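Local coordinates for protein vinylacetyl-CoA Delta-isomerase (Nitrosopumilus maritimus SCM1, PDB 6VJR) that binds a 4Fe-4S cluster and FAD and probably acts as a 4-hydroxybutyryl-CoA dehydratase with vinylacetyl-CoA Delta-isomerase activity, at residues A146-K151 and M199-L204. Numbering follows the deposited sequence.
With FAD (flavin-adenine dinucleotide), chain F.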
ATOM      1  N   ALA A 146      -9.268  23.643 -23.863  1.00 15.92           N
ATOM      2  CA  ALA A 146      -9.379  22.517 -24.753  1.00 15.73           C
ATOM      3  C   ALA A 146      -8.012  22.128 -25.300  1.00 14.31           C
ATOM      4  O   ALA A 146      -7.621  22.536 -26.403  1.00 14.96           O
ATOM      5  CB  ALA A 146     -10.379  22.819 -25.852  1.00 17.53           C
ATOM      6  N   MET A 147      -7.352  21.219 -24.571  1.00 14.68           N
ATOM      7  CA  MET A 147      -6.006  20.811 -24.940  1.00 14.01           C
ATOM      8  C   MET A 147      -6.002  19.433 -25.600  1.00 14.11           C
ATOM      9  O   MET A 147      -5.426  19.262 -26.672  1.00 14.56           O
ATOM     10  CB  MET A 147      -5.103  20.848 -23.707  1.00 15.29           C
ATOM     11  CG  MET A 147      -3.721  20.277 -23.954  1.00 16.75           C
ATOM     12  SD  MET A 147      -2.515  20.631 -22.660  1.00 19.50           S
ATOM     13  CE  MET A 147      -2.328  22.407 -22.848  1.00 19.54           C
ATOM     14  N   THR A 148      -6.594  18.456 -24.947  1.00 12.99           N
ATOM     15  CA  THR A 148      -6.421  17.068 -25.345  1.00 12.98           C
ATOM     16  C   THR A 148      -7.175  16.718 -26.618  1.00 12.35           C
ATOM     17  O   THR A 148      -8.398  16.646 -26.630  1.00 13.96           O
ATOM     18  CB  THR A 148      -6.863  16.152 -24.214  1.00 12.73           C
ATOM     19  OG1 THR A 148      -6.333  16.553 -22.955  1.00 13.62           O
ATOM     20  CG2 THR A 148      -6.472  14.725 -24.538  1.00 14.11           C
ATOM     21  N   ASP A 149      -6.405  16.332 -27.652  1.00 13.16           N
ATOM     22  CA  ASP A 149      -6.930  15.825 -28.906  1.00 13.45           C
ATOM     23  C   ASP A 149      -7.208  14.328 -28.738  1.00 13.36           C
ATOM     24  O   ASP A 149      -6.844  13.700 -27.738  1.00 13.17           O
ATOM     25  CB  ASP A 149      -5.931  16.006 -30.045  1.00 14.78           C
ATOM     26  CG  ASP A 149      -5.384  17.425 -30.112  1.00 16.03           C
ATOM     27  OD1 ASP A 149      -4.458  17.699 -29.321  1.00 18.83           O
ATOM     28  OD2 ASP A 149      -5.964  18.257 -30.833  1.00 18.29           O
ATOM     29  N   PRO A 150      -7.927  13.707 -29.689  1.00 14.99           N
ATOM     30  CA  PRO A 150      -8.152  12.268 -29.630  1.00 12.96           C
ATOM     31  C   PRO A 150      -6.878  11.428 -29.684  1.00 13.34           C
ATOM     32  O   PRO A 150      -6.865  10.386 -29.039  1.00 13.93           O
ATOM     33  CB  PRO A 150      -9.098  12.005 -30.790  1.00 15.15           C
ATOM     34  CG  PRO A 150      -9.780  13.332 -31.016  1.00 15.50           C
ATOM     35  CD  PRO A 150      -8.691  14.325 -30.758  1.00 14.86           C
ATOM     36  N   LYS A 151      -5.920  11.850 -30.512  1.00 13.50           N
ATOM     37  CA  LYS A 151      -4.545  11.384 -30.560  1.00 14.29           C
ATOM     38  C   LYS A 151      -4.278  10.121 -31.397  1.00 14.57           C
ATOM     39  O   LYS A 151      -3.109   9.811 -31.606  1.00 16.04           O
ATOM     40  CB  LYS A 151      -3.919  11.173 -29.173  1.00 14.73           C
ATOM     41  CG  LYS A 151      -3.828  12.452 -28.347  1.00 15.57           C
ATOM     42  CD  LYS A 151      -2.998  12.353 -27.081  1.00 16.55           C
ATOM     43  CE  LYS A 151      -3.434  11.274 -26.205  1.00 16.62           C
ATOM     44  NZ  LYS A 151      -2.743  11.151 -24.900  1.00 17.50           N
ATOM     45  N   MET A 199      -5.655  24.472 -27.518  1.00 15.46           N
ATOM     46  CA  MET A 199      -4.225  24.485 -27.219  1.00 15.86           C
ATOM     47  C   MET A 199      -3.617  23.151 -27.617  1.00 14.58           C
ATOM     48  O   MET A 199      -4.266  22.136 -27.461  1.00 15.21           O
ATOM     49  CB  MET A 199      -3.956  24.664 -25.713  1.00 17.43           C
ATOM     50  CG  MET A 199      -4.479  25.952 -25.089  1.00 20.16           C
ATOM     51  SD  MET A 199      -4.368  25.993 -23.280  1.00 22.35           S
ATOM     52  CE  MET A 199      -5.778  24.940 -22.878  1.00 23.42           C
ATOM     53  N   PRO A 200      -2.368  23.128 -28.106  1.00 16.35           N
ATOM     54  CA  PRO A 200      -1.692  21.869 -28.425  1.00 16.85           C
ATOM     55  C   PRO A 200      -1.465  21.048 -27.162  1.00 16.09           C
ATOM     56  O   PRO A 200      -1.322  21.594 -26.068  1.00 16.17           O
ATOM     57  CB  PRO A 200      -0.412  22.287 -29.115  1.00 19.01           C
ATOM     58  CG  PRO A 200      -0.235  23.722 -28.678  1.00 22.68           C
ATOM     59  CD  PRO A 200      -1.540  24.314 -28.340  1.00 18.83           C
ATOM     60  N   THR A 201      -1.442  19.731 -27.326  1.00 15.28           N
ATOM     61  CA  THR A 201      -1.398  18.830 -26.176  1.00 16.90           C
ATOM     62  C   THR A 201      -0.057  18.125 -25.936  1.00 16.50           C
ATOM     63  O   THR A 201       0.050  17.366 -24.957  1.00 17.72           O
ATOM     64  CB  THR A 201      -2.496  17.781 -26.305  1.00 17.83           C
ATOM     65  OG1 THR A 201      -2.656  17.182 -25.011  1.00 19.67           O
ATOM     66  CG2 THR A 201      -2.131  16.692 -27.285  1.00 18.51           C
ATOM     67  N   ILE A 202       0.934  18.323 -26.802  1.00 17.06           N
ATOM     68  CA  ILE A 202       2.161  17.532 -26.813  1.00 19.85           C
ATOM     69  C   ILE A 202       3.277  18.443 -27.303  1.00 20.54           C
ATOM     70  O   ILE A 202       3.009  19.428 -27.985  1.00 19.16           O
ATOM     71  CB  ILE A 202       1.942  16.322 -27.740  1.00 23.95           C
ATOM     72  CG1 ILE A 202       3.052  15.350 -27.732  1.00 28.44           C
ATOM     73  CG2 ILE A 202       1.635  16.759 -29.174  1.00 23.04           C
ATOM     74  CD1 ILE A 202       2.655  14.017 -28.348  1.00 28.44           C
ATOM     75  N   ARG A 203       4.516  18.118 -26.918  1.00 21.81           N
ATOM     76  CA  ARG A 203       5.689  18.694 -27.544  1.00 21.76           C
ATOM     77  C   ARG A 203       5.541  18.537 -29.057  1.00 19.53           C
ATOM     78  O   ARG A 203       5.148  17.474 -29.562  1.00 20.83           O
ATOM     79  CB  ARG A 203       6.936  17.944 -27.069  1.00 25.38           C
ATOM     80  CG  ARG A 203       8.269  18.493 -27.552  1.00 30.48           C
ATOM     81  CD  ARG A 203       9.414  17.679 -26.949  1.00 36.80           C
ATOM     82  NE  ARG A 203      10.654  18.061 -27.631  1.00 47.74           N
ATOM     83  CZ  ARG A 203      11.076  17.600 -28.819  1.00 52.49           C
ATOM     84  NH1 ARG A 203      12.028  18.255 -29.451  1.00 59.37           N
ATOM     85  NH2 ARG A 203      10.516  16.543 -29.405  1.00 53.19           N
ATOM     86  N   LEU A 204       5.932  19.588 -29.775  1.00 19.14           N
ATOM     87  CA  LEU A 204       5.856  19.600 -31.231  1.00 20.50           C
ATOM     88  C   LEU A 204       7.253  19.778 -31.802  1.00 21.32           C
ATOM     89  O   LEU A 204       8.027  20.563 -31.277  1.00 22.88           O
ATOM     90  CB  LEU A 204       4.957  20.740 -31.702  1.00 19.40           C
ATOM     91  CG  LEU A 204       3.489  20.666 -31.274  1.00 18.37           C
ATOM     92  CD1 LEU A 204       2.737  21.914 -31.762  1.00 18.79           C
ATOM     93  CD2 LEU A 204       2.766  19.404 -31.680  1.00 19.21           C
TER
HETATM   94  PA  FAD F 602      -4.089   7.758 -23.192  1.00 12.52           P
HETATM   95  O1A FAD F 602      -3.029   8.714 -23.555  1.00 14.52           O
HETATM   96  O2A FAD F 602      -4.661   6.928 -24.271  1.00 12.73           O
HETATM   97  O5B FAD F 602      -3.545   6.954 -21.930  1.00 12.22           O
HETATM   98  C5B FAD F 602      -3.832   5.547 -21.733  1.00 11.79           C
HETATM   99  C4B FAD F 602      -2.616   4.893 -21.145  1.00 12.18           C
HETATM  100  O4B FAD F 602      -1.578   4.812 -22.153  1.00 11.88           O
HETATM  101  C3B FAD F 602      -1.974   5.582 -19.925  1.00 11.70           C
HETATM  102  O3B FAD F 602      -1.479   4.605 -19.006  1.00 12.39           O
HETATM  103  C2B FAD F 602      -0.816   6.359 -20.541  1.00 11.35           C
HETATM  104  O2B FAD F 602       0.259   6.688 -19.675  1.00 12.02           O
HETATM  105  C1B FAD F 602      -0.384   5.402 -21.655  1.00 11.55           C
HETATM  106  N9A FAD F 602       0.259   6.068 -22.780  1.00 11.95           N
HETATM  107  C8A FAD F 602      -0.271   6.931 -23.715  1.00 14.16           C
HETATM  108  N7A FAD F 602       0.570   7.336 -24.632  1.00 14.79           N
HETATM  109  C5A FAD F 602       1.755   6.721 -24.271  1.00 13.70           C
HETATM  110  C6A FAD F 602       3.043   6.750 -24.846  1.00 15.68           C
HETATM  111  N6A FAD F 602       3.318   7.411 -25.971  1.00 16.18           N
HETATM  112  N1A FAD F 602       4.028   6.078 -24.207  1.00 16.83           N
HETATM  113  C2A FAD F 602       3.715   5.385 -23.097  1.00 16.04           C
HETATM  114  N3A FAD F 602       2.542   5.249 -22.483  1.00 15.32           N
HETATM  115  C4A FAD F 602       1.586   5.955 -23.117  1.00 13.76           C
HETATM  116  N1  FAD F 602      -8.534  17.439 -21.340  1.00 12.63           N
HETATM  117  C2  FAD F 602      -8.727  18.723 -21.790  1.00 13.16           C
HETATM  118  O2  FAD F 602      -8.006  19.243 -22.656  1.00 14.43           O
HETATM  119  N3  FAD F 602      -9.720  19.488 -21.208  1.00 13.52           N
HETATM  120  C4  FAD F 602     -10.585  19.089 -20.230  1.00 12.70           C
HETATM  121  O4  FAD F 602     -11.502  19.797 -19.851  1.00 15.16           O
HETATM  122  C4X FAD F 602     -10.429  17.696 -19.838  1.00 12.87           C
HETATM  123  N5  FAD F 602     -11.254  17.205 -18.907  1.00 13.93           N
HETATM  124  C5X FAD F 602     -11.244  15.840 -18.710  1.00 13.60           C
HETATM  125  C6  FAD F 602     -12.234  15.231 -17.925  1.00 14.24           C
HETATM  126  C7  FAD F 602     -12.281  13.857 -17.745  1.00 14.47           C
HETATM  127  C7M FAD F 602     -13.425  13.236 -16.980  1.00 16.11           C
HETATM  128  C8  FAD F 602     -11.228  13.060 -18.238  1.00 13.55           C
HETATM  129  C8M FAD F 602     -11.194  11.585 -17.961  1.00 14.24           C
HETATM  130  C9  FAD F 602     -10.197  13.640 -18.938  1.00 13.12           C
HETATM  131  C9A FAD F 602     -10.210  15.031 -19.211  1.00 12.51           C
HETATM  132  N10 FAD F 602      -9.249  15.630 -20.023  1.00 13.74           N
HETATM  133  C10 FAD F 602      -9.367  16.955 -20.444  1.00 12.63           C
HETATM  134  C1' FAD F 602      -8.351  14.714 -20.753  1.00 13.86           C
HETATM  135  C2' FAD F 602      -7.141  14.174 -20.031  1.00 13.38           C
HETATM  136  O2' FAD F 602      -6.140  15.193 -20.042  1.00 14.76           O
HETATM  137  C3' FAD F 602      -6.632  12.910 -20.739  1.00 13.30           C
HETATM  138  O3' FAD F 602      -7.593  11.904 -20.483  1.00 12.67           O
HETATM  139  C4' FAD F 602      -5.202  12.483 -20.370  1.00 13.02           C
HETATM  140  O4' FAD F 602      -4.243  13.404 -20.909  1.00 14.00           O
HETATM  141  C5' FAD F 602      -4.863  11.088 -20.862  1.00 12.04           C
HETATM  142  O5' FAD F 602      -5.025  11.026 -22.270  1.00 11.78           O
HETATM  143  P   FAD F 602      -5.932   9.946 -22.930  1.00 12.07           P
HETATM  144  O1P FAD F 602      -7.292   9.960 -22.389  1.00 11.74           O
HETATM  145  O2P FAD F 602      -5.752  10.083 -24.384  1.00 11.77           O
HETATM  146  O3P FAD F 602      -5.340   8.520 -22.502  1.00 11.83           O
HETATM  147  O   HOH W   1      -3.729  16.289 -22.295  1.00 31.34           O
HETATM  148  O   HOH W   2      -2.242  19.044 -30.029  1.00 18.11           O
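M147, M199 and T201 carry most of the packing where the loops following the parallel strands 143-146 and 195-198 separate. The strand pairing ends with M199 N donating to A146 O (3.0 Å, N-H...O 147°); the N-H arrives above the carbonyl plane, 39° out of it. M147 sends CG anti to its backbone N (chi1 173°), then bends at chi3, so that CG, SD and CE curl round P200 O while the chain crosses M199 at about a right angle, CE reaching M199 CB at 4.0 Å. T201 crosses M147 obliquely, its OG1 meeting M147 CG at 3.4 Å. With OG1 anti to the backbone N, T201 CG2 falls between that N and the carbonyl carbon, the crowded position, and lies against D149 OD1. The D149 and T201 side chains run antiparallel, alongside each other, and a water links D149 OD1 to T201 N, while D149 OD2 is taken by K184 and T168 N. The carbonyl oxygens of M147 and M199 approach to 3.2 Å, a pair of acceptors reconciled by K184 NZ, which binds both. P200 O, by contrast, is buried without a polar partner.

On the flavin side, M147 N and T148 N both donate to FAD O2, each at 2.8 Å, and T148 OG1 donates to FAD N1 at 2.9 Å. A second water joins T148 OG1, T201 OG1 and FAD O4', making T201 a second-shell residue, and K151 NZ holds FAD O1A. The donors converging on N1 and O2 would probably stabilise negative charge there in the reduced flavin.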